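Local coordinates for protein peptidase M3B, oligoendopeptidase F (Enterococcus faecium, PDB 2QR4) that probably hydrolyses short peptides, as a zinc-dependent oligoendopeptidase of the M3 family, at residues A[506-518]-A[549-562]. Numbering follows the deposited sequence.
Sequences STGFSAASALAKK and AGVDMTQAAYIEDA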
# COMPACT_ATOMS: atom_id res chain seq x y z
N SER A 506 15.00 -24.23 2.91
CA SER A 506 16.30 -24.78 2.54
C SER A 506 17.11 -25.29 3.73
O SER A 506 17.85 -26.27 3.60
CB SER A 506 17.10 -23.73 1.78
OG SER A 506 16.30 -23.13 0.79
N THR A 507 17.00 -24.62 4.87
CA THR A 507 17.74 -25.05 6.06
C THR A 507 17.09 -26.30 6.60
O THR A 507 17.77 -27.24 7.04
CB THR A 507 17.79 -23.97 7.17
OG1 THR A 507 16.46 -23.61 7.56
CG2 THR A 507 18.49 -22.72 6.67
N GLY A 508 15.76 -26.33 6.53
CA GLY A 508 14.97 -27.46 6.98
C GLY A 508 15.23 -28.70 6.16
O GLY A 508 15.41 -29.79 6.70
N PHE A 509 15.26 -28.53 4.84
CA PHE A 509 15.54 -29.63 3.93
C PHE A 509 16.93 -30.22 4.20
O PHE A 509 17.10 -31.44 4.26
CB PHE A 509 15.48 -29.13 2.48
CG PHE A 509 15.79 -30.18 1.45
CD1 PHE A 509 14.77 -30.82 0.76
CD2 PHE A 509 17.11 -30.53 1.17
CE1 PHE A 509 15.06 -31.79 -0.20
CE2 PHE A 509 17.40 -31.49 0.22
CZ PHE A 509 16.38 -32.12 -0.47
N SER A 510 17.91 -29.34 4.35
CA SER A 510 19.26 -29.75 4.68
C SER A 510 19.31 -30.47 6.02
O SER A 510 19.97 -31.50 6.15
CB SER A 510 20.21 -28.55 4.66
OG SER A 510 20.36 -28.07 3.34
N ALA A 511 18.58 -29.94 7.00
CA ALA A 511 18.53 -30.59 8.31
C ALA A 511 17.93 -31.98 8.15
O ALA A 511 18.48 -32.97 8.65
CB ALA A 511 17.75 -29.78 9.32
N ALA A 512 16.81 -32.06 7.44
CA ALA A 512 16.21 -33.36 7.24
C ALA A 512 17.26 -34.32 6.64
O ALA A 512 17.42 -35.45 7.11
CB ALA A 512 14.99 -33.27 6.37
N SER A 513 17.99 -33.84 5.64
CA SER A 513 19.03 -34.67 5.01
C SER A 513 20.10 -35.16 5.98
O SER A 513 20.49 -36.32 5.93
CB SER A 513 19.68 -33.93 3.84
OG SER A 513 20.73 -34.72 3.30
N ALA A 514 20.55 -34.29 6.87
CA ALA A 514 21.53 -34.65 7.91
C ALA A 514 20.97 -35.65 8.92
O ALA A 514 21.70 -36.52 9.42
CB ALA A 514 22.01 -33.40 8.65
N LEU A 515 19.69 -35.53 9.22
CA LEU A 515 19.04 -36.43 10.15
C LEU A 515 18.81 -37.84 9.57
O LEU A 515 18.95 -38.82 10.28
CB LEU A 515 17.74 -35.82 10.66
CG LEU A 515 17.92 -34.72 11.70
CD1 LEU A 515 16.58 -34.10 12.05
CD2 LEU A 515 18.61 -35.29 12.97
N ALA A 516 18.45 -37.93 8.30
CA ALA A 516 18.25 -39.24 7.67
C ALA A 516 19.58 -39.97 7.54
O ALA A 516 19.63 -41.21 7.69
CB ALA A 516 17.58 -39.10 6.31
N LYS A 517 20.63 -39.22 7.25
CA LYS A 517 21.97 -39.79 7.06
C LYS A 517 22.55 -40.32 8.37
O LYS A 517 23.26 -41.31 8.38
CB LYS A 517 22.90 -38.78 6.40
CG LYS A 517 24.15 -39.39 5.75
CD LYS A 517 25.35 -39.37 6.69
CE LYS A 517 25.76 -37.94 7.04
NZ LYS A 517 27.14 -37.86 7.59
N LYS A 518 22.22 -39.67 9.49
CA LYS A 518 22.64 -40.17 10.80
C LYS A 518 21.87 -41.43 11.17
O LYS A 518 22.42 -42.33 11.82
CB LYS A 518 22.45 -39.12 11.90
CG LYS A 518 23.50 -38.04 11.90
CD LYS A 518 23.29 -37.04 13.02
CE LYS A 518 24.32 -35.92 12.93
NZ LYS A 518 24.36 -35.31 11.56
N ALA A 549 19.64 -32.55 18.42
CA ALA A 549 19.44 -33.72 17.56
C ALA A 549 20.67 -34.00 16.70
O ALA A 549 20.66 -34.92 15.89
CB ALA A 549 18.21 -33.55 16.69
N GLY A 550 21.73 -33.21 16.88
CA GLY A 550 23.00 -33.44 16.20
C GLY A 550 23.29 -32.61 14.96
O GLY A 550 24.32 -32.80 14.31
N VAL A 551 22.40 -31.67 14.63
CA VAL A 551 22.59 -30.79 13.48
C VAL A 551 22.84 -29.35 13.91
O VAL A 551 21.94 -28.66 14.37
CB VAL A 551 21.36 -30.79 12.58
CG1 VAL A 551 21.61 -29.97 11.32
CG2 VAL A 551 20.98 -32.21 12.23
N ASP A 552 24.08 -28.88 13.74
CA ASP A 552 24.40 -27.51 14.08
C ASP A 552 24.24 -26.64 12.85
O ASP A 552 25.08 -26.67 11.94
CB ASP A 552 25.83 -27.40 14.64
CG ASP A 552 26.15 -25.99 15.14
OD1 ASP A 552 25.44 -25.03 14.76
OD2 ASP A 552 27.12 -25.84 15.92
N MSE A 553 23.17 -25.85 12.83
CA MSE A 553 22.79 -25.06 11.67
C MSE A 553 23.58 -23.77 11.49
O MSE A 553 23.42 -23.06 10.48
CB MSE A 553 21.29 -24.78 11.71
CG MSE A 553 20.44 -25.98 11.29
SE MSE A 553 18.55 -25.53 11.40
CE MSE A 553 17.83 -26.64 9.97
N THR A 554 24.42 -23.46 12.46
CA THR A 554 25.29 -22.29 12.38
C THR A 554 26.50 -22.63 11.52
O THR A 554 27.21 -21.73 11.05
CB THR A 554 25.81 -21.86 13.76
OG1 THR A 554 26.51 -22.94 14.37
CG2 THR A 554 24.66 -21.46 14.68
N GLN A 555 26.73 -23.92 11.30
CA GLN A 555 27.91 -24.40 10.56
C GLN A 555 27.53 -24.95 9.19
O GLN A 555 26.40 -25.33 8.96
CB GLN A 555 28.68 -25.45 11.37
CG GLN A 555 29.26 -24.95 12.70
CD GLN A 555 30.23 -23.79 12.52
OE1 GLN A 555 30.24 -22.86 13.32
NE2 GLN A 555 31.03 -23.84 11.47
N ALA A 556 28.51 -25.02 8.30
CA ALA A 556 28.29 -25.36 6.89
C ALA A 556 28.12 -26.87 6.63
O ALA A 556 27.51 -27.27 5.64
CB ALA A 556 29.45 -24.83 6.06
N ALA A 557 28.66 -27.69 7.52
CA ALA A 557 28.78 -29.12 7.28
C ALA A 557 27.46 -29.77 6.87
O ALA A 557 27.43 -30.57 5.95
CB ALA A 557 29.37 -29.82 8.50
N TYR A 558 26.38 -29.43 7.55
CA TYR A 558 25.12 -30.10 7.29
C TYR A 558 24.59 -29.78 5.90
O TYR A 558 23.88 -30.59 5.30
CB TYR A 558 24.06 -29.80 8.36
CG TYR A 558 23.32 -28.48 8.20
CD1 TYR A 558 23.98 -27.26 8.30
CD2 TYR A 558 21.94 -28.45 7.98
CE1 TYR A 558 23.30 -26.06 8.18
CE2 TYR A 558 21.26 -27.25 7.87
CZ TYR A 558 21.94 -26.07 7.96
OH TYR A 558 21.25 -24.87 7.81
N ILE A 559 24.95 -28.62 5.36
CA ILE A 559 24.51 -28.31 4.00
C ILE A 559 25.48 -28.95 3.04
O ILE A 559 25.08 -29.50 2.01
CB ILE A 559 24.40 -26.79 3.74
CG1 ILE A 559 23.38 -26.18 4.70
CG2 ILE A 559 23.95 -26.55 2.33
CD1 ILE A 559 23.42 -24.67 4.75
N GLU A 560 26.76 -28.92 3.40
CA GLU A 560 27.77 -29.59 2.59
C GLU A 560 27.51 -31.11 2.44
O GLU A 560 27.74 -31.66 1.37
CB GLU A 560 29.19 -29.25 3.07
CG GLU A 560 29.70 -27.95 2.41
CD GLU A 560 30.82 -27.25 3.16
OE1 GLU A 560 31.35 -27.82 4.14
OE2 GLU A 560 31.19 -26.13 2.74
N ASP A 561 26.98 -31.76 3.48
CA ASP A 561 26.61 -33.18 3.37
C ASP A 561 25.48 -33.41 2.36
O ASP A 561 25.52 -34.36 1.59
CB ASP A 561 26.18 -33.73 4.73
CG ASP A 561 27.34 -33.88 5.69
OD1 ASP A 561 28.52 -33.85 5.24
OD2 ASP A 561 27.07 -34.02 6.91
N ALA A 562 24.49 -32.52 2.37
CA ALA A 562 23.38 -32.62 1.44
C ALA A 562 23.92 -32.45 0.01
O ALA A 562 23.63 -33.26 -0.87
CB ALA A 562 22.33 -31.55 1.75
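A knob-into-hole packing joins two helices of the largely helical M3 peptidase fold: Tyr558, near the start of helix 557-579, fills the hollow formed by Thr507, Ser510, Ala511 and Ala514 on helix 503-520. The short helical segments cross at 76°, their axes 8.5 Å apart, a closeness that small residues permit. A chi1 of 81° tucks Tyr558 CG between its own backbone N and C, which swings the ring back along helix 503-520 with one edge to its backbone; Thr507 O lies near the ring plane, 3.6 Å from Tyr558 CE2. Ser510 CB also sits 3.6 Å from Tyr558 CE2, approaching obliquely, while the phenol OH reaches Thr507 CB. Ser510 suits this helix face because its OG bonds back to Ser506 O (3.1 Å), which spends its polarity locally and leaves the methylene to the ring. Further along, Ala562 CB packs on Ser513.

The chain enters from helix 542-548 through a Schellman motif, in which Gly550 takes the positive phi (100°) that glycine accommodates easily. Val551 then sets CG2 against Ala514 CB (3.9 Å) and Leu515 CD2 (4.0 Å), and selenomethionine Met553 brings its methyl end to Ala511 CB; Met546 and Phe394 add to this apolar cluster. At the partly exposed end, Lys517 NZ and Asp561 OD2 form a long salt bridge (3.9 Å), and Lys518 extends its chain past Gly550 O. With no hydrogen bond linking the two segments, their fit rests mainly on buried apolar shape, and the one long salt bridge probably contributes modestly at the margin.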